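Local coordinates for putative 2,3,4,5-tetrahydropyridine-2-carboxylate N- succinyltransferase (Campylobacter jejuni, PDB 2RIJ), which probably transfers the succinyl group of succinyl-CoA to tetrahydrodipicolinate, giving acyclic N-succinyl-L-2-amino-6-oxopimelate in the succinylase route to lysine, at residues L136-E139 against S140-K144; D104-Q107 against N108-L111; Q83-K86 against L87-D91; F342-K346 against E347-G351; K113-K116 against D117-D121. All blocks are in the same frame, centred on the assembly; numbering follows the deposited sequence.

Overall arrangement
Contacts 1, 2, 3 and 5 all lie in the N-terminal family region, and contact 4 is at the other end of the elongated chain, its centre about 45 Å from that of contact 1 and about 64 Å from that of contact 5. Contacts 3 and 5, with centres about 9 Å apart, join helices 87-96 and 107-117: Asp-91 OD1 and Lys-116 NZ form a salt bridge of 2.9 Å. Contacts 2 and 5 sit at the start and end of helix 107-117, and both touch the second subunit. Citrate is bound at contact 2, whereas contact 4 alone includes a residue predicted to bind succinyl-CoA, Lys-350.

Contact 1 of 5, residues L136-E139 against S140-K144; sequences LSVE and SIYLK
Ser-137 and Ser-140 form a capping box at the start of helix 138-149. Ser-137, the N-cap residue, accepts from the backbone of Ser-140 (Ser-140 N to Ser-137 OG, 3.0 Å) in a moderately bent bond. The reciprocal bond, from Ser-137 N to Ser-140 OG, is weak at 3.4 Å. Both hydroxyls are rotated between their own backbone N and carbonyl carbon (chi1 62° for Ser-137 and 68° for Ser-140), which brings OG back over the first turn. There each also bonds to one carboxylate: Glu-80 OE2 takes Ser-137 OG, while OE1 takes Ser-140 OG and also Leu-136 N. A single acid from strand 80-84 therefore grips both halves of the box.

From here the regular helix runs on, with Ile-141 N bonded to Ser-137 O, Tyr-142 N to Val-138 O and Leu-143 N to Glu-139 O. Ile-141 folds over the first of these carbonyls, its CG1 lying 3.2 Å from Ser-137 O. One turn along, Val-138 and Tyr-142 lie alongside each other and point the same way. Val-138 CG1, anti to its backbone N (chi1 177°), rests 3.7 Å from Tyr-142 CD1, and Val-138 O meets the edge of the tyrosine ring, 3.3 Å from the same CD1.

Outside the turn, Ser-140 and Leu-143 face strand 124-129, Tyr-142 lies on strand 43-48 and Ile-141 meets helix 163-166. The arrangement is a capping box, here built from two serines, beginning a helix that packs across an antiparallel sheet.

Contact 2 of 5, residues D104-Q107 against N108-L111; sequences DGHQ and NIDL. With CIT (citric acid), chain D.
His-106 occupies the N-cap of helix 107-117. Asp-110 N meets His-106 O at 2.9 Å, nearly head-on to the carbonyl, and Leu-111 N follows with Gln-107 O.

Water links the carboxylate of Asp-110 to the turn before the helix. One molecule accepts from Gly-105 N at 2.7 Å and donates to Asp-110 OD2. A second accepts from His-106 N and is less certainly bonded to Asp-110 OD1.

Citrate, probably from the crystallisation liquor, accepts from His-106 and Asn-108 and is also bonded to Ser-59 OG. His-106 CG and Asn-108 CG are each anti to their own carbonyl carbon (chi1 -59° and -73°), which sets ring and amide toward the ligand. His-106 ND1 donates to citrate O5 in a very short bond of 2.5 Å, the oxygen lying at the imidazole edge. With NE2 bonded to Glu-103, both ring nitrogens are engaged, which would hold the ring's rotation. Asn-108 ND2 gives an almost straight bond of 2.8 Å to citrate O4, while Asn-108 N reaches O3 of the same carboxylate weakly, at 3.1 Å. Asn-52 holds Asn-108 OD1.

Apolar contact is made by Ile-109, which runs alongside His-106 with CG1 3.7 Å from His-106 CB. Phe-100 meets the imidazole edge-to-face, and Met-188 of the second subunit packs on Gln-107 and Asp-110. A carboxylate held by N-H groups of the first turn is characteristic of an anion site at a helix N-terminus.

Contact 3 of 5, residues Q83-K86 against L87-D91; sequences QTLK and LEDID
The carboxylate of Asp-89 is met from above its plane by the backbone of Lys-86: Lys-86 N donates to Asp-89 OD2 at 2.8 Å in an almost straight bond, although the nitrogen stands 39° out of the carboxylate plane. The other oxygen, OD1, is held in a salt bridge by Arg-70 NE, so both ends of this buried acid have a partner and its rotation is fixed. The second flat group, the carboxylate of Glu-88, has an aliphatic neighbour, with OE2 3.6 Å from Lys-86 CD.

Leu-85 and Lys-86 lead from strand 80-84 into helix 87-96, with Lys-86 at the N-cap. Asp-89, the third residue of the helix, accepts from the backbone N of the N-cap residue, as the acid of a capping box does; lysine offers no side-chain acceptor for the reciprocal bond. Lys-86 O is shared by two donors of the first turn: Asp-89 N at 3.0 Å, well above the carbonyl plane, and Ile-90 N, a weak bond.

With CG anti to the carbonyl carbon (chi1 -58°), Asp-89 turns its carboxylate toward Lys-86 N, which OD2 thus reaches. Separately, Asp-89 CB lies 3.8 Å from Leu-85 CD2. Leu-85 in turn packs on Met-63 and Phe-67 of helix 57-69. On the exposed side Lys-86 and Glu-88 run side by side. Glu-88 has CG between its backbone N and carbonyl carbon (chi1 66°), which brings CG to 3.9 Å from Lys-86 CB, yet Lys-86 NZ and Glu-88 OE2 remain 4.7 Å apart and make no ion pair.

Contact 4 of 5, residues F342-K346 against E347-G351; sequences FNFDK and EIYKG
Lys-346 and Tyr-349 are brought together by two torsions. Lys-346 CG lies between its backbone N and carbonyl carbon (chi1 67°), so that the extended chain crosses the tyrosine; Tyr-349 CG is anti to its carbonyl carbon (chi1 -61°), which turns the ring back toward loop 342-346, where OH meets Lys-346 N. The pair joins this loop to strand 348-350, within this chain an outermost strand of the mixed sheet in the C-terminal region, beyond the left-handed beta-helix of this family.

Lys-346 CG makes a CH-pi contact over one face of the ring, 4.0 Å from the Tyr-349 centroid, and CE follows at 3.6 Å from Tyr-349 CE2. The phenol oxygen is held by the loop backbone: Lys-346 N donates to Tyr-349 OH at 3.0 Å. Phe-342 approaches the same ring obliquely, with planes at 46°, and its edge atom CE2 lies 3.7 Å from Tyr-349 CE2. Within the loop, Phe-342 CD2 sits 3.3 Å above the centre of the Phe-344 ring.

The extended side chain of Glu-347 makes a salt bridge with Lys-326 of the third subunit, where Ile-348 also packs on its own counterpart. Lys-350, at the end of the strand, is predicted to bind succinyl-CoA. The ammonium of Lys-346 pairs with Glu-353 and, through one water, with the strand: that water accepts from Lys-346 NZ at 3.2 Å and donates to Ile-348 O at 2.9 Å.

Contact 5 of 5, residues K113-K116 against D117-D121; sequences KIIK and DKFKD
Lys-118 N bonds to Ile-114 O at 2.9 Å and Asp-117 N to Lys-113 O at 3.1 Å, the last regular backbone bonds of helix 107-117. This is the helix C-terminus, where Lys-118 is the first residue to leave helical backbone angles. From Lys-118 on, three-residue spacing appears. Lys-118 N also makes a weak bond to Ile-115 O, and Phe-119 N donates to Lys-116 O at 3.3 Å, approaching from above the carbonyl plane (71° out of it). Although Ile-115 O is close to Phe-119 N, the angle is too poor for a bond.

Two lysine side chains reach neighbouring parts of the chain. Lys-116 NZ makes its salt bridge with Asp-91 on the neighbouring helix 87-96, and Lys-113 NZ is bonded to Leu-101 O. Between Lys-118 NZ and Asp-117 OD2 there is just a long ion pair of 3.9 Å.

Packing follows where the chain departs. Phe-119 has CG anti to its backbone N (chi1 -175°), which sends the ring away from the last turn toward Ile-90 of helix 87-96; its CB is 3.4 Å from Ile-115 O, which lies at the ring's edge. Met-188 and Met-192 of the second subunit cover Ile-114 and Ile-115. Lys-118 CG, anti to its carbonyl carbon (chi1 -46°), lies along the last turn, 3.3 Å from Ile-114 O and 4.3 Å from Ile-114 CG2.

Contact 1 of 5, residues L136-E139 against S140-K144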
# COMPACT_ATOMS: atom_id res chain seq x y z
N LEU A 136 -50.23 -23.49 6.73
CA LEU A 136 -51.43 -22.75 7.01
C LEU A 136 -51.79 -22.70 8.47
O LEU A 136 -52.78 -22.09 8.85
CB LEU A 136 -52.56 -23.36 6.22
CG LEU A 136 -52.30 -23.41 4.71
CD1 LEU A 136 -53.40 -24.20 4.08
CD2 LEU A 136 -52.23 -21.99 4.16
N SER A 137 -51.00 -23.36 9.30
CA SER A 137 -51.33 -23.49 10.71
C SER A 137 -50.08 -23.52 11.54
O SER A 137 -49.02 -23.89 11.05
CB SER A 137 -52.17 -24.74 10.98
OG SER A 137 -51.52 -25.96 10.65
N VAL A 138 -50.22 -23.18 12.82
CA VAL A 138 -49.17 -23.38 13.80
C VAL A 138 -48.75 -24.85 13.82
O VAL A 138 -47.57 -25.18 13.83
CB VAL A 138 -49.59 -22.93 15.20
CG1 VAL A 138 -48.46 -23.23 16.20
CG2 VAL A 138 -49.93 -21.41 15.20
N GLU A 139 -49.73 -25.74 13.81
CA GLU A 139 -49.47 -27.17 13.85
C GLU A 139 -48.58 -27.64 12.67
O GLU A 139 -47.67 -28.45 12.86
CB GLU A 139 -50.80 -27.95 13.86
CG GLU A 139 -51.67 -27.75 15.12
CD GLU A 139 -52.72 -26.62 15.03
OE1 GLU A 139 -52.52 -25.58 14.33
OE2 GLU A 139 -53.75 -26.75 15.73
N SER A 140 -48.90 -27.19 11.45
CA SER A 140 -48.13 -27.60 10.30
C SER A 140 -46.74 -26.94 10.28
O SER A 140 -45.79 -27.56 9.86
CB SER A 140 -48.86 -27.39 8.98
OG SER A 140 -49.01 -26.03 8.70
N ILE A 141 -46.62 -25.71 10.78
CA ILE A 141 -45.30 -25.10 10.95
C ILE A 141 -44.44 -25.99 11.84
O ILE A 141 -43.27 -26.28 11.54
CB ILE A 141 -45.34 -23.67 11.60
CG1 ILE A 141 -46.06 -22.69 10.70
CG2 ILE A 141 -43.89 -23.18 11.88
CD1 ILE A 141 -46.49 -21.40 11.40
N TYR A 142 -45.01 -26.44 12.95
CA TYR A 142 -44.25 -27.29 13.89
C TYR A 142 -43.88 -28.65 13.28
O TYR A 142 -42.73 -29.12 13.45
CB TYR A 142 -44.99 -27.43 15.21
CG TYR A 142 -44.62 -26.37 16.22
CD1 TYR A 142 -45.24 -25.15 16.22
CD2 TYR A 142 -43.58 -26.59 17.12
CE1 TYR A 142 -44.87 -24.17 17.12
CE2 TYR A 142 -43.21 -25.62 18.03
CZ TYR A 142 -43.88 -24.43 18.04
OH TYR A 142 -43.53 -23.43 18.93
N LEU A 143 -44.78 -29.24 12.49
CA LEU A 143 -44.44 -30.48 11.79
C LEU A 143 -43.23 -30.27 10.82
O LEU A 143 -42.32 -31.11 10.74
CB LEU A 143 -45.63 -31.05 11.05
CG LEU A 143 -45.42 -32.36 10.30
CD1 LEU A 143 -44.81 -33.45 11.15
CD2 LEU A 143 -46.76 -32.78 9.72
N LYS A 144 -43.27 -29.18 10.05
CA LYS A 144 -42.18 -28.79 9.17
C LYS A 144 -40.85 -28.59 9.94
O LYS A 144 -39.83 -29.12 9.56
CB LYS A 144 -42.57 -27.54 8.39
CG LYS A 144 -43.67 -27.81 7.30
CD LYS A 144 -44.31 -26.54 6.75
CE LYS A 144 -45.24 -26.83 5.57
NZ LYS A 144 -44.51 -27.18 4.34

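Contact 2 of 5, residues D104-Q107 against N108-L111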
# COMPACT_ATOMS: atom_id res chain seq x y z
N ASP A 104 -44.51 -56.00 19.91
CA ASP A 104 -43.64 -54.88 20.26
C ASP A 104 -43.14 -54.16 19.02
O ASP A 104 -43.11 -54.72 17.92
CB ASP A 104 -42.42 -55.35 21.07
CG ASP A 104 -42.80 -55.95 22.42
OD1 ASP A 104 -43.79 -55.49 23.05
OD2 ASP A 104 -42.11 -56.90 22.85
N GLY A 105 -42.78 -52.90 19.22
CA GLY A 105 -42.10 -52.13 18.19
C GLY A 105 -42.92 -51.43 17.13
O GLY A 105 -42.38 -51.03 16.07
N HIS A 106 -44.22 -51.29 17.37
CA HIS A 106 -45.08 -50.57 16.44
C HIS A 106 -45.28 -49.20 17.07
O HIS A 106 -46.11 -49.00 17.94
CB HIS A 106 -46.41 -51.27 16.28
CG HIS A 106 -46.30 -52.67 15.78
ND1 HIS A 106 -46.01 -52.97 14.47
CD2 HIS A 106 -46.49 -53.85 16.41
CE1 HIS A 106 -45.99 -54.28 14.32
NE2 HIS A 106 -46.28 -54.84 15.48
N GLN A 107 -44.50 -48.23 16.62
CA GLN A 107 -44.35 -47.01 17.37
C GLN A 107 -45.58 -46.12 17.35
O GLN A 107 -45.91 -45.50 18.34
CB GLN A 107 -43.16 -46.25 16.82
CG GLN A 107 -41.82 -46.89 17.15
CD GLN A 107 -40.72 -45.90 16.98
OE1 GLN A 107 -40.37 -45.54 15.85
NE2 GLN A 107 -40.20 -45.39 18.10
N ASN A 108 -46.25 -46.05 16.21
CA ASN A 108 -47.47 -45.28 16.07
C ASN A 108 -48.56 -45.90 16.93
O ASN A 108 -49.36 -45.18 17.51
CB ASN A 108 -47.93 -45.19 14.62
CG ASN A 108 -47.05 -44.27 13.77
OD1 ASN A 108 -46.95 -43.07 14.04
ND2 ASN A 108 -46.44 -44.82 12.75
N ILE A 109 -48.56 -47.23 17.04
CA ILE A 109 -49.58 -47.92 17.83
C ILE A 109 -49.28 -47.67 19.31
O ILE A 109 -50.17 -47.30 20.06
CB ILE A 109 -49.67 -49.42 17.56
CG1 ILE A 109 -49.72 -49.70 16.05
CG2 ILE A 109 -50.93 -49.98 18.26
CD1 ILE A 109 -50.14 -51.17 15.64
N ASP A 110 -48.02 -47.82 19.72
CA ASP A 110 -47.63 -47.50 21.10
C ASP A 110 -48.03 -46.08 21.52
O ASP A 110 -48.39 -45.83 22.66
CB ASP A 110 -46.12 -47.65 21.31
CG ASP A 110 -45.61 -49.08 21.07
OD1 ASP A 110 -46.37 -50.05 21.25
OD2 ASP A 110 -44.42 -49.21 20.67
N LEU A 111 -47.87 -45.13 20.60
CA LEU A 111 -48.17 -43.74 20.88
C LEU A 111 -49.67 -43.60 21.19
O LEU A 111 -50.04 -42.92 22.14
CB LEU A 111 -47.77 -42.84 19.68
CG LEU A 111 -48.05 -41.33 19.94
CD1 LEU A 111 -47.01 -40.79 20.95
CD2 LEU A 111 -48.02 -40.55 18.64
C1 CIT D . -45.54 -49.67 8.98
O1 CIT D . -44.28 -49.73 9.12
O2 CIT D . -45.93 -49.72 7.78
C2 CIT D . -46.55 -49.47 10.15
C3 CIT D . -46.56 -50.44 11.36
O7 CIT D . -47.09 -51.72 10.87
C4 CIT D . -47.48 -49.91 12.49
C5 CIT D . -46.99 -48.56 13.05
O3 CIT D . -46.72 -48.39 14.25
O4 CIT D . -46.84 -47.57 12.31
C6 CIT D . -45.17 -50.56 12.03
O5 CIT D . -44.88 -51.40 12.93
O6 CIT D . -44.26 -49.74 11.72
O HOH W 1 -43.11 -51.67 21.64
O HOH W 2 -45.99 -52.20 19.51

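Contact 3 of 5, residues Q83-K86 against L87-D91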
# COMPACT_ATOMS: atom_id res chain seq x y z
N GLN A 83 -56.48 -31.76 12.77
CA GLN A 83 -57.73 -31.99 13.49
C GLN A 83 -57.49 -32.47 14.89
O GLN A 83 -56.70 -33.38 15.11
CB GLN A 83 -58.56 -33.05 12.75
CG GLN A 83 -60.03 -33.12 13.13
CD GLN A 83 -60.87 -31.99 12.51
OE1 GLN A 83 -60.45 -31.32 11.58
NE2 GLN A 83 -62.02 -31.78 13.07
N THR A 84 -58.23 -31.91 15.84
CA THR A 84 -58.20 -32.32 17.25
C THR A 84 -58.71 -33.72 17.37
O THR A 84 -59.73 -34.06 16.77
CB THR A 84 -59.12 -31.38 18.11
OG1 THR A 84 -58.57 -30.08 18.10
CG2 THR A 84 -59.26 -31.85 19.57
N LEU A 85 -58.00 -34.53 18.15
CA LEU A 85 -58.40 -35.90 18.45
C LEU A 85 -59.37 -35.94 19.64
O LEU A 85 -59.18 -35.27 20.66
CB LEU A 85 -57.18 -36.76 18.77
CG LEU A 85 -56.30 -37.08 17.57
CD1 LEU A 85 -54.89 -37.35 18.07
CD2 LEU A 85 -56.92 -38.29 16.76
N LYS A 86 -60.43 -36.72 19.45
CA LYS A 86 -61.35 -37.14 20.50
C LYS A 86 -60.99 -38.55 20.96
O LYS A 86 -60.35 -39.30 20.21
CB LYS A 86 -62.78 -37.10 19.96
CG LYS A 86 -63.18 -35.72 19.53
CD LYS A 86 -64.60 -35.64 19.11
CE LYS A 86 -65.02 -34.20 19.02
NZ LYS A 86 -66.43 -34.05 18.64
N LEU A 87 -61.45 -38.95 22.14
CA LEU A 87 -61.18 -40.31 22.63
C LEU A 87 -61.67 -41.35 21.64
O LEU A 87 -61.02 -42.35 21.42
CB LEU A 87 -61.81 -40.56 24.00
CG LEU A 87 -61.41 -41.85 24.73
CD1 LEU A 87 -59.91 -41.96 24.83
CD2 LEU A 87 -62.11 -41.91 26.14
N GLU A 88 -62.83 -41.11 21.05
CA GLU A 88 -63.42 -42.05 20.10
C GLU A 88 -62.51 -42.33 18.91
O GLU A 88 -62.49 -43.46 18.38
CB GLU A 88 -64.78 -41.53 19.64
CG GLU A 88 -64.77 -40.27 18.84
CD GLU A 88 -66.16 -39.66 18.72
OE1 GLU A 88 -66.98 -40.16 17.90
OE2 GLU A 88 -66.43 -38.68 19.47
N ASP A 89 -61.74 -41.31 18.51
CA ASP A 89 -60.79 -41.43 17.41
C ASP A 89 -59.66 -42.38 17.79
O ASP A 89 -59.25 -43.23 16.98
CB ASP A 89 -60.21 -40.07 17.04
CG ASP A 89 -61.26 -39.04 16.64
OD1 ASP A 89 -62.31 -39.39 16.03
OD2 ASP A 89 -61.01 -37.85 16.95
N ILE A 90 -59.19 -42.25 19.02
CA ILE A 90 -58.11 -43.09 19.53
C ILE A 90 -58.60 -44.53 19.65
O ILE A 90 -57.91 -45.47 19.24
CB ILE A 90 -57.58 -42.55 20.88
CG1 ILE A 90 -56.89 -41.20 20.65
CG2 ILE A 90 -56.62 -43.53 21.48
CD1 ILE A 90 -57.08 -40.19 21.76
N ASP A 91 -59.80 -44.71 20.21
CA ASP A 91 -60.38 -46.05 20.36
C ASP A 91 -60.67 -46.72 19.00
O ASP A 91 -60.42 -47.92 18.82
CB ASP A 91 -61.64 -45.98 21.22
CG ASP A 91 -61.34 -45.74 22.69
OD1 ASP A 91 -60.26 -46.16 23.18
OD2 ASP A 91 -62.20 -45.13 23.35

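Contact 4 of 5, residues F342-K346 against E347-G351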
# COMPACT_ATOMS: atom_id res chain seq x y z
N PHE A 342 -13.58 -22.65 -14.10
CA PHE A 342 -13.47 -21.25 -13.80
C PHE A 342 -12.37 -20.57 -14.63
O PHE A 342 -11.28 -21.12 -14.86
CB PHE A 342 -13.20 -21.04 -12.33
CG PHE A 342 -13.44 -19.63 -11.87
CD1 PHE A 342 -14.72 -19.15 -11.67
CD2 PHE A 342 -12.38 -18.78 -11.66
CE1 PHE A 342 -14.93 -17.82 -11.23
CE2 PHE A 342 -12.58 -17.46 -11.21
CZ PHE A 342 -13.84 -16.99 -11.01
N ASN A 343 -12.65 -19.33 -15.02
CA ASN A 343 -11.74 -18.57 -15.84
C ASN A 343 -10.89 -17.65 -14.94
O ASN A 343 -11.39 -16.64 -14.43
CB ASN A 343 -12.54 -17.77 -16.85
CG ASN A 343 -11.68 -17.17 -17.93
OD1 ASN A 343 -10.45 -17.26 -17.89
ND2 ASN A 343 -12.31 -16.52 -18.89
N PHE A 344 -9.64 -18.05 -14.73
CA PHE A 344 -8.70 -17.31 -13.85
C PHE A 344 -7.84 -16.32 -14.68
O PHE A 344 -6.66 -16.10 -14.42
CB PHE A 344 -7.81 -18.30 -13.09
CG PHE A 344 -8.53 -19.07 -12.02
CD1 PHE A 344 -8.85 -18.47 -10.82
CD2 PHE A 344 -8.89 -20.39 -12.22
CE1 PHE A 344 -9.51 -19.17 -9.84
CE2 PHE A 344 -9.52 -21.09 -11.23
CZ PHE A 344 -9.85 -20.49 -10.04
N ASP A 345 -8.49 -15.71 -15.66
CA ASP A 345 -7.88 -14.77 -16.59
C ASP A 345 -7.42 -13.47 -15.91
O ASP A 345 -6.46 -12.84 -16.35
CB ASP A 345 -8.86 -14.42 -17.73
CG ASP A 345 -10.25 -13.88 -17.22
OD1 ASP A 345 -10.68 -14.19 -16.06
OD2 ASP A 345 -10.93 -13.14 -17.98
N LYS A 346 -8.09 -13.04 -14.86
CA LYS A 346 -7.77 -11.72 -14.39
C LYS A 346 -7.16 -11.75 -13.03
O LYS A 346 -6.81 -12.80 -12.53
CB LYS A 346 -8.96 -10.78 -14.51
CG LYS A 346 -10.07 -11.08 -13.65
CD LYS A 346 -11.37 -10.49 -14.17
CE LYS A 346 -12.47 -10.92 -13.19
NZ LYS A 346 -13.75 -10.22 -13.37
N GLU A 347 -6.91 -10.59 -12.49
CA GLU A 347 -6.13 -10.52 -11.27
C GLU A 347 -6.95 -10.16 -10.07
O GLU A 347 -6.61 -10.56 -8.97
CB GLU A 347 -4.99 -9.54 -11.44
CG GLU A 347 -3.88 -9.85 -10.45
CD GLU A 347 -2.52 -9.39 -10.92
OE1 GLU A 347 -2.31 -9.29 -12.16
OE2 GLU A 347 -1.67 -9.16 -10.03
N ILE A 348 -8.02 -9.40 -10.26
CA ILE A 348 -8.86 -8.98 -9.16
C ILE A 348 -10.25 -9.56 -9.32
O ILE A 348 -10.88 -9.39 -10.34
CB ILE A 348 -8.95 -7.44 -9.06
CG1 ILE A 348 -7.60 -6.88 -8.62
CG2 ILE A 348 -10.03 -7.00 -8.07
CD1 ILE A 348 -7.55 -5.40 -8.78
N TYR A 349 -10.74 -10.20 -8.28
CA TYR A 349 -12.09 -10.76 -8.27
C TYR A 349 -12.87 -10.30 -7.07
O TYR A 349 -12.35 -10.20 -5.95
CB TYR A 349 -12.02 -12.29 -8.25
CG TYR A 349 -11.34 -12.89 -9.42
CD1 TYR A 349 -9.95 -12.96 -9.50
CD2 TYR A 349 -12.08 -13.39 -10.48
CE1 TYR A 349 -9.33 -13.51 -10.59
CE2 TYR A 349 -11.46 -13.94 -11.57
CZ TYR A 349 -10.09 -14.00 -11.62
OH TYR A 349 -9.49 -14.54 -12.72
N LYS A 350 -14.16 -10.04 -7.29
CA LYS A 350 -15.08 -9.79 -6.20
C LYS A 350 -15.42 -11.11 -5.53
O LYS A 350 -15.50 -12.16 -6.20
CB LYS A 350 -16.34 -9.15 -6.73
CG LYS A 350 -16.11 -7.71 -7.10
CD LYS A 350 -17.39 -7.02 -7.50
CE LYS A 350 -17.32 -5.52 -7.14
N GLY A 351 -15.62 -11.08 -4.22
CA GLY A 351 -16.15 -12.25 -3.50
C GLY A 351 -17.20 -13.04 -4.26
O GLY A 351 -17.07 -14.23 -4.43
O HOH W 3 -13.63 -8.40 -10.72

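Contact 5 of 5, residues K113-K116 against D117-D121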
# COMPACT_ATOMS: atom_id res chain seq x y z
N LYS A 113 -51.72 -45.90 22.39
CA LYS A 113 -51.97 -46.47 23.72
C LYS A 113 -51.67 -45.42 24.77
O LYS A 113 -52.42 -45.25 25.74
CB LYS A 113 -51.10 -47.70 23.95
CG LYS A 113 -51.44 -48.85 23.08
CD LYS A 113 -50.43 -49.96 23.27
CE LYS A 113 -50.67 -51.08 22.28
NZ LYS A 113 -49.90 -52.31 22.63
N ILE A 114 -50.57 -44.70 24.58
CA ILE A 114 -50.15 -43.67 25.55
C ILE A 114 -51.12 -42.50 25.58
O ILE A 114 -51.52 -42.05 26.64
CB ILE A 114 -48.70 -43.17 25.27
CG1 ILE A 114 -47.68 -44.22 25.71
CG2 ILE A 114 -48.41 -41.86 26.04
CD1 ILE A 114 -46.29 -44.14 25.02
N ILE A 115 -51.53 -42.02 24.40
CA ILE A 115 -52.46 -40.91 24.32
C ILE A 115 -53.81 -41.29 24.95
O ILE A 115 -54.39 -40.50 25.67
CB ILE A 115 -52.63 -40.44 22.87
CG1 ILE A 115 -51.34 -39.77 22.38
CG2 ILE A 115 -53.81 -39.48 22.71
CD1 ILE A 115 -51.33 -39.57 20.86
N LYS A 116 -54.28 -42.51 24.70
CA LYS A 116 -55.54 -42.99 25.32
C LYS A 116 -55.43 -42.93 26.82
O LYS A 116 -56.27 -42.36 27.49
CB LYS A 116 -55.86 -44.42 24.92
CG LYS A 116 -57.22 -44.91 25.48
CD LYS A 116 -57.43 -46.38 25.28
CE LYS A 116 -58.65 -46.89 26.10
NZ LYS A 116 -59.91 -46.06 26.07
N ASP A 117 -54.36 -43.52 27.34
CA ASP A 117 -54.07 -43.44 28.76
C ASP A 117 -53.94 -42.03 29.34
O ASP A 117 -54.37 -41.79 30.48
CB ASP A 117 -52.82 -44.28 29.05
CG ASP A 117 -52.47 -44.32 30.53
OD1 ASP A 117 -53.36 -44.66 31.33
OD2 ASP A 117 -51.31 -44.03 30.89
N LYS A 118 -53.42 -41.06 28.59
CA LYS A 118 -53.28 -39.71 29.09
C LYS A 118 -54.25 -38.72 28.44
O LYS A 118 -53.98 -37.51 28.41
CB LYS A 118 -51.84 -39.20 28.85
CG LYS A 118 -50.73 -40.16 29.22
CD LYS A 118 -50.67 -40.33 30.71
CE LYS A 118 -49.40 -41.00 31.17
NZ LYS A 118 -49.48 -41.09 32.66
N PHE A 119 -55.36 -39.23 27.91
CA PHE A 119 -56.24 -38.42 27.08
C PHE A 119 -56.77 -37.24 27.84
O PHE A 119 -57.12 -37.36 29.01
CB PHE A 119 -57.42 -39.21 26.51
CG PHE A 119 -58.24 -38.41 25.56
CD1 PHE A 119 -57.79 -38.21 24.26
CD2 PHE A 119 -59.39 -37.77 25.98
CE1 PHE A 119 -58.49 -37.41 23.39
CE2 PHE A 119 -60.11 -36.97 25.12
CZ PHE A 119 -59.67 -36.78 23.83
N LYS A 120 -56.82 -36.10 27.17
CA LYS A 120 -57.56 -34.95 27.63
C LYS A 120 -58.15 -34.34 26.41
O LYS A 120 -57.59 -34.44 25.31
CB LYS A 120 -56.68 -33.91 28.29
CG LYS A 120 -55.86 -34.40 29.45
CD LYS A 120 -54.98 -33.27 29.99
CE LYS A 120 -54.38 -33.64 31.36
NZ LYS A 120 -53.54 -32.52 31.90
N ASP A 121 -59.27 -33.67 26.59
CA ASP A 121 -59.92 -33.01 25.47
C ASP A 121 -59.10 -31.84 24.98
O ASP A 121 -58.50 -31.15 25.79
CB ASP A 121 -61.32 -32.51 25.85
CG ASP A 121 -62.34 -33.66 25.98
OD1 ASP A 121 -62.47 -34.51 25.02
OD2 ASP A 121 -63.02 -33.67 27.04